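Local structure of cyanuric acid amidohydrolase (Azorhizobium caulinodans, 4NQ3) at residues A[278-283]-A[347-352]. The protein hydrolytically opens the s-triazine ring of cyanuric acid to carboxybiuret, which decarboxylates spontaneously to biuret, a step in the breakdown of atrazine and melamine. Residues are numbered along the deposited sequence; the frame is centred on the assembly and turned at random.
Sequences EATIVL and VAVIAA
Strands 281-283 and 347-352 run antiparallel at 163°, their axes 4.8 Å apart at closest, with Ile-281 opposite Ile-350 and Leu-283 opposite Ala-348 as hydrogen-bonded pairs and Val-282 opposite Val-349 as the non-hydrogen-bonded pair between them. The straighter pair of hydrogen bonds joins Leu-283 and Ala-348: Leu-283 N reaches Ala-348 O at 3.0 Å, and Leu-283 O takes Ala-348 N nearly along its C=O axis at 2.8 Å. At the other end Ile-350 N gives a good bond to Ile-281 O, but the return bond from Ile-281 N to Ile-350 O is weak at 3.3 Å; here the chain is just entering the strand, and a water donates to both Ile-350 O and Ala-279 O. These are the two central strands of a four-stranded mixed sheet, probably in the third of the monomer's three like repeating units: 249-256 lies beyond 347-352, and 331-334 beyond 281-283. On one face Ile-281 and Ile-350 lie side by side, CB to CB 3.9 Å, matching chi1 values (-66° and -67°) turning both the same way; beta-branched residues suit strands. Ile-281 CD1 and CG2 reach Ile-350 CG2 and CB. An alanine at Ile-281 would remove CG1, CG2 and CD1 and probably thin this packing, leaving the backbone bonds. Bulky Leu-283 shares this face with small Ala-348, which also touches His-253. On the other face, compact valines meet helices: Val-347 and Val-349 touch 263-271, Val-282 touches 309-325. The side chains of Val-282 and Val-347 cross obliquely, CG1 to CG2 3.9 Å, while Thr-280 turns its methyl CG2 onto Val-349 CG1 and its OG1 accepts a hydrogen bond from Gly-277 N.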
loop_
_atom_site.group_PDB
_atom_site.type_symbol
_atom_site.label_atom_id
_atom_site.label_comp_id
_atom_site.label_asym_id
_atom_site.label_seq_id
_atom_site.Cartn_x
_atom_site.Cartn_y
_atom_site.Cartn_z
ATOM N N GLU A 278 15.893 -19.582 20.932
ATOM C CA GLU A 278 16.465 -18.645 19.981
ATOM C C GLU A 278 17.181 -19.414 18.882
ATOM O O GLU A 278 17.149 -19.030 17.723
ATOM C CB GLU A 278 17.416 -17.670 20.693
ATOM C CG GLU A 278 17.743 -16.387 19.914
ATOM C CD GLU A 278 19.016 -16.485 19.084
ATOM O OE1 GLU A 278 19.744 -17.497 19.205
ATOM O OE2 GLU A 278 19.285 -15.552 18.297
ATOM N N ALA A 279 17.740 -20.561 19.232
ATOM C CA ALA A 279 18.546 -21.325 18.286
ATOM C C ALA A 279 17.733 -22.104 17.255
ATOM O O ALA A 279 18.273 -22.510 16.233
ATOM C CB ALA A 279 19.456 -22.264 19.031
ATOM N N THR A 280 16.453 -22.347 17.514
ATOM C CA THR A 280 15.642 -23.099 16.548
ATOM C C THR A 280 15.604 -22.385 15.185
ATOM O O THR A 280 15.386 -21.175 15.102
ATOM C CB THR A 280 14.195 -23.284 17.034
ATOM O OG1 THR A 280 14.185 -23.718 18.402
ATOM C CG2 THR A 280 13.477 -24.294 16.164
ATOM N N ILE A 281 15.854 -23.127 14.118
ATOM C CA ILE A 281 15.753 -22.582 12.776
ATOM C C ILE A 281 14.447 -23.038 12.141
ATOM O O ILE A 281 14.180 -24.247 12.091
ATOM C CB ILE A 281 16.911 -23.056 11.915
ATOM C CG1 ILE A 281 18.223 -22.492 12.434
ATOM C CG2 ILE A 281 16.668 -22.704 10.450
ATOM C CD1 ILE A 281 19.384 -23.020 11.680
ATOM N N VAL A 282 13.648 -22.103 11.631
ATOM C CA VAL A 282 12.351 -22.463 11.054
ATOM C C VAL A 282 12.220 -21.993 9.616
ATOM O O VAL A 282 12.490 -20.835 9.320
ATOM C CB VAL A 282 11.183 -21.872 11.871
ATOM C CG1 VAL A 282 9.866 -22.437 11.381
ATOM C CG2 VAL A 282 11.374 -22.162 13.360
ATOM N N LEU A 283 11.823 -22.889 8.717
ATOM C CA LEU A 283 11.515 -22.509 7.330
ATOM C C LEU A 283 10.070 -22.904 7.039
ATOM O O LEU A 283 9.713 -24.074 7.186
ATOM C CB LEU A 283 12.452 -23.206 6.352
ATOM C CG LEU A 283 13.899 -23.291 6.828
ATOM C CD1 LEU A 283 14.666 -24.292 6.004
ATOM C CD2 LEU A 283 14.544 -21.949 6.721
ATOM N N VAL A 347 6.434 -26.914 6.667
ATOM C CA VAL A 347 7.301 -26.235 7.603
ATOM C C VAL A 347 8.397 -27.223 7.975
ATOM O O VAL A 347 8.140 -28.412 8.128
ATOM C CB VAL A 347 6.549 -25.741 8.839
ATOM C CG1 VAL A 347 5.871 -26.887 9.522
ATOM C CG2 VAL A 347 7.508 -25.113 9.777
ATOM N N ALA A 348 9.631 -26.743 8.037
ATOM C CA ALA A 348 10.760 -27.575 8.422
ATOM C C ALA A 348 11.481 -26.916 9.586
ATOM O O ALA A 348 11.488 -25.688 9.714
ATOM C CB ALA A 348 11.700 -27.788 7.256
ATOM N N VAL A 349 12.088 -27.729 10.436
ATOM C CA VAL A 349 12.854 -27.205 11.549
ATOM C C VAL A 349 14.237 -27.788 11.507
ATOM O O VAL A 349 14.402 -28.955 11.147
ATOM C CB VAL A 349 12.206 -27.542 12.879
ATOM C CG1 VAL A 349 13.036 -27.001 14.007
ATOM C CG2 VAL A 349 10.819 -26.960 12.923
ATOM N N ILE A 350 15.232 -26.981 11.857
ATOM C CA ILE A 350 16.613 -27.453 11.908
ATOM C C ILE A 350 17.196 -27.206 13.273
ATOM O O ILE A 350 17.358 -26.058 13.681
ATOM C CB ILE A 350 17.498 -26.769 10.891
ATOM C CG1 ILE A 350 17.080 -27.155 9.476
ATOM C CG2 ILE A 350 18.943 -27.154 11.141
ATOM C CD1 ILE A 350 17.898 -26.485 8.439
ATOM N N ALA A 351 17.495 -28.273 13.998
ATOM C CA ALA A 351 17.957 -28.114 15.373
ATOM C C ALA A 351 19.061 -29.103 15.729
ATOM O O ALA A 351 19.266 -30.082 15.014
ATOM C CB ALA A 351 16.783 -28.277 16.319
ATOM N N ALA A 352 19.768 -28.858 16.830
ATOM C CA ALA A 352 20.655 -29.884 17.371
ATOM C C ALA A 352 19.924 -30.656 18.478
ATOM O O ALA A 352 19.004 -30.130 19.122
ATOM C CB ALA A 352 21.937 -29.279 17.892
HETATM O O HOH W 1 19.412 -24.568 15.616
#